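Local coordinates for SusD superfamily protein (Bacteroides vulgatus, PDB 3MYV) that probably binds polysaccharide at the cell surface as a SusD-type outer-membrane protein for glycan uptake, at residues A[247-252]-A[332-337]. Sequence-based numbering, arbitrary orientation.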
ATOM      1  N   GLU A 247       4.672  11.845 -10.264  1.00 11.60           N
ATOM      2  CA  GLU A 247       3.461  11.259  -9.660  1.00 12.05           C
ATOM      3  C   GLU A 247       3.649  10.938  -8.164  1.00 14.68           C
ATOM      4  O   GLU A 247       2.670  10.745  -7.426  1.00 12.86           O
ATOM      5  CB  GLU A 247       3.051   9.981 -10.366  1.00 12.20           C
ATOM      6  CG  GLU A 247       2.473  10.183 -11.752  1.00 14.06           C
ATOM      7  CD  GLU A 247       1.642   9.019 -12.230  1.00 16.58           C
ATOM      8  OE1 GLU A 247       1.107   8.266 -11.398  1.00 13.91           O
ATOM      9  OE2 GLU A 247       1.514   8.890 -13.454  1.00 13.15           O
ATOM     10  N   SER A 248       4.898  10.858  -7.728  1.00 14.06           N
ATOM     11  CA  SER A 248       5.207  10.282  -6.434  1.00 14.30           C
ATOM     12  C   SER A 248       4.996  11.280  -5.301  1.00 13.21           C
ATOM     13  O   SER A 248       5.759  12.252  -5.176  1.00 14.71           O
ATOM     14  CB  SER A 248       6.658   9.800  -6.406  1.00 15.57           C
ATOM     15  OG  SER A 248       6.942   9.209  -5.146  1.00 13.68           O
ATOM     16  N   PHE A 249       3.987  11.025  -4.474  1.00 13.29           N
ATOM     17  CA  PHE A 249       3.788  11.802  -3.236  1.00 14.57           C
ATOM     18  C   PHE A 249       4.716  11.247  -2.131  1.00 14.78           C
ATOM     19  O   PHE A 249       5.313  12.000  -1.330  1.00 13.82           O
ATOM     20  CB  PHE A 249       2.359  11.709  -2.687  1.00 13.35           C
ATOM     21  CG  PHE A 249       1.269  12.143  -3.632  1.00 18.29           C
ATOM     22  CD1 PHE A 249       1.193  13.457  -4.074  1.00 17.45           C
ATOM     23  CD2 PHE A 249       0.274  11.238  -4.043  1.00 17.85           C
ATOM     24  CE1 PHE A 249       0.171  13.876  -4.939  1.00 17.55           C
ATOM     25  CE2 PHE A 249      -0.771  11.659  -4.888  1.00 18.06           C
ATOM     26  CZ  PHE A 249      -0.809  12.974  -5.345  1.00 17.01           C
ATOM     27  N   PHE A 250       4.795   9.921  -2.073  1.00 13.65           N
ATOM     28  CA  PHE A 250       5.584   9.235  -1.051  1.00 15.14           C
ATOM     29  C   PHE A 250       6.176   7.977  -1.639  1.00 15.65           C
ATOM     30  O   PHE A 250       5.427   7.106  -2.104  1.00 13.65           O
ATOM     31  CB  PHE A 250       4.679   8.885   0.150  1.00 15.06           C
ATOM     32  CG  PHE A 250       5.370   8.114   1.256  1.00 13.37           C
ATOM     33  CD1 PHE A 250       6.718   8.341   1.578  1.00 14.99           C
ATOM     34  CD2 PHE A 250       4.673   7.180   1.975  1.00 12.30           C
ATOM     35  CE1 PHE A 250       7.342   7.621   2.588  1.00 19.64           C
ATOM     36  CE2 PHE A 250       5.292   6.459   2.995  1.00 14.55           C
ATOM     37  CZ  PHE A 250       6.641   6.681   3.274  1.00 10.85           C
ATOM     38  N   GLU A 251       7.506   7.857  -1.619  1.00 15.10           N
ATOM     39  CA  GLU A 251       8.143   6.572  -1.909  1.00 15.87           C
ATOM     40  C   GLU A 251       9.237   6.333  -0.885  1.00 14.27           C
ATOM     41  O   GLU A 251       9.818   7.291  -0.374  1.00 15.44           O
ATOM     42  CB  GLU A 251       8.688   6.498  -3.337  1.00 12.96           C
ATOM     43  CG  GLU A 251       9.824   7.458  -3.649  1.00 18.70           C
ATOM     44  CD  GLU A 251      10.108   7.562  -5.132  1.00 15.72           C
ATOM     45  OE1 GLU A 251       9.189   7.949  -5.887  1.00 17.56           O
ATOM     46  OE2 GLU A 251      11.266   7.294  -5.545  1.00 15.78           O
ATOM     47  N   ILE A 252       9.550   5.064  -0.637  1.00 13.78           N
ATOM     48  CA  ILE A 252      10.633   4.674   0.291  1.00 14.29           C
ATOM     49  C   ILE A 252      11.995   4.902  -0.384  1.00 17.09           C
ATOM     50  O   ILE A 252      12.262   4.398  -1.491  1.00 16.96           O
ATOM     51  CB  ILE A 252      10.497   3.173   0.719  1.00 15.42           C
ATOM     52  CG1 ILE A 252       9.122   2.886   1.331  1.00 18.49           C
ATOM     53  CG2 ILE A 252      11.637   2.745   1.670  1.00 14.86           C
ATOM     54  CD1 ILE A 252       8.826   3.688   2.649  1.00 20.69           C
ATOM     55  N   LEU A 332       2.511   6.087  -2.279  1.00 11.56           N
ATOM     56  CA  LEU A 332       1.408   6.948  -2.692  1.00 13.43           C
ATOM     57  C   LEU A 332       1.810   7.736  -3.927  1.00 15.06           C
ATOM     58  O   LEU A 332       2.750   8.540  -3.887  1.00 16.33           O
ATOM     59  CB  LEU A 332       1.044   7.906  -1.548  1.00 12.46           C
ATOM     60  CG  LEU A 332       0.554   7.305  -0.237  1.00 10.33           C
ATOM     61  CD1 LEU A 332       0.854   8.280   0.947  1.00 13.52           C
ATOM     62  CD2 LEU A 332      -0.940   6.976  -0.338  1.00 13.91           C
ATOM     63  N   ARG A 333       1.099   7.497  -5.026  1.00 16.42           N
ATOM     64  CA  ARG A 333       1.313   8.256  -6.253  1.00 15.14           C
ATOM     65  C   ARG A 333       0.021   8.746  -6.873  1.00 12.97           C
ATOM     66  O   ARG A 333      -1.078   8.248  -6.584  1.00 12.57           O
ATOM     67  CB  ARG A 333       2.149   7.479  -7.271  1.00 15.47           C
ATOM     68  CG  ARG A 333       1.474   6.269  -7.919  1.00 16.59           C
ATOM     69  CD  ARG A 333       2.417   5.633  -8.927  1.00 15.55           C
ATOM     70  NE  ARG A 333       1.855   4.378  -9.463  1.00 15.92           N
ATOM     71  CZ  ARG A 333       1.375   4.231 -10.692  1.00 17.28           C
ATOM     72  NH1 ARG A 333       1.344   5.258 -11.544  1.00 11.16           N
ATOM     73  NH2 ARG A 333       0.910   3.051 -11.081  1.00 15.07           N
ATOM     74  N   LEU A 334       0.162   9.749  -7.721  1.00 16.02           N
ATOM     75  CA  LEU A 334      -0.992  10.449  -8.328  1.00 14.63           C
ATOM     76  C   LEU A 334      -2.012   9.559  -9.064  1.00 15.65           C
ATOM     77  O   LEU A 334      -3.196   9.780  -8.946  1.00 16.34           O
ATOM     78  CB  LEU A 334      -0.481  11.580  -9.249  1.00 14.44           C
ATOM     79  CG  LEU A 334      -1.496  12.575  -9.834  1.00 12.06           C
ATOM     80  CD1 LEU A 334      -2.336  13.246  -8.716  1.00 11.67           C
ATOM     81  CD2 LEU A 334      -0.811  13.640 -10.722  1.00 16.41           C
ATOM     82  N   SER A 335      -1.568   8.589  -9.858  1.00 15.71           N
ATOM     83  CA  SER A 335      -2.508   7.708 -10.565  1.00 15.30           C
ATOM     84  C   SER A 335      -3.512   7.043  -9.609  1.00 16.31           C
ATOM     85  O   SER A 335      -4.684   6.898  -9.941  1.00 13.69           O
ATOM     86  CB  SER A 335      -1.773   6.653 -11.390  1.00 15.89           C
ATOM     87  OG  SER A 335      -1.028   7.213 -12.478  1.00 13.52           O
ATOM     88  N   GLU A 336      -3.077   6.659  -8.409  1.00 15.05           N
ATOM     89  CA  GLU A 336      -4.034   6.082  -7.454  1.00 15.03           C
ATOM     90  C   GLU A 336      -5.180   7.034  -7.154  1.00 13.79           C
ATOM     91  O   GLU A 336      -6.332   6.599  -7.068  1.00 11.95           O
ATOM     92  CB  GLU A 336      -3.377   5.656  -6.138  1.00 15.80           C
ATOM     93  CG  GLU A 336      -4.347   4.918  -5.224  1.00 17.86           C
ATOM     94  CD  GLU A 336      -3.850   4.712  -3.786  1.00 14.87           C
ATOM     95  OE1 GLU A 336      -2.661   4.954  -3.535  1.00 13.93           O
ATOM     96  OE2 GLU A 336      -4.659   4.262  -2.946  1.00 15.41           O
ATOM     97  N   VAL A 337      -4.870   8.312  -6.980  1.00 12.78           N
ATOM     98  CA  VAL A 337      -5.875   9.303  -6.638  1.00 14.18           C
ATOM     99  C   VAL A 337      -6.928   9.425  -7.754  1.00 14.13           C
ATOM    100  O   VAL A 337      -8.134   9.500  -7.478  1.00 12.49           O
ATOM    101  CB  VAL A 337      -5.250  10.664  -6.327  1.00 16.33           C
ATOM    102  CG1 VAL A 337      -6.351  11.680  -5.942  1.00 16.83           C
ATOM    103  CG2 VAL A 337      -4.195  10.547  -5.219  1.00 17.96           C
TER
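Leu332 stands opposite two residues, Phe249 and Phe250, in a classic beta bulge, where strand 248-252 pairs antiparallel with strand 329-333 just before the latter runs into helix 334-348. Leu332 O accepts bonds from both bulge amides, Phe249 N at 2.8 Å and the straighter Phe250 N at 3.1 Å, while Leu332 N returns a bond to Phe250 O. On the sheet face that Leu332 and Phe250 share, CD1 of Leu332 meets the edge of the Phe250 ring. With CG anti to its carbonyl carbon (chi1 -57°), Phe249 reaches along the start of the helix: CZ lies 3.7 Å from Leu334 CD1, and Val337 CG2 abuts the ring edge at CE2. Glu247 O sits over the centre of one face of this ring and accepts a hydrogen bond from Leu334 N at 2.7 Å; helix 189-202 also packs on the ring.

The extended Glu247 side chain carries OE1 to the helix start, where Ser335 N, Ser335 OG and, in a salt bridge, Arg333 NH1 all donate to it. Glu247 OE2 forms a salt bridge with Arg366, and Arg333 is shared with Glu390 and Glu394. An alanine at Glu247 would probably leave Ser335 N without its acceptor and the charge of Arg366 without this mate. Ser335 OG approaches Glu247 OE1 on the syn side at 2.6 Å, whereas Arg333 NH1, at 3.0 Å, comes from above the carboxylate plane.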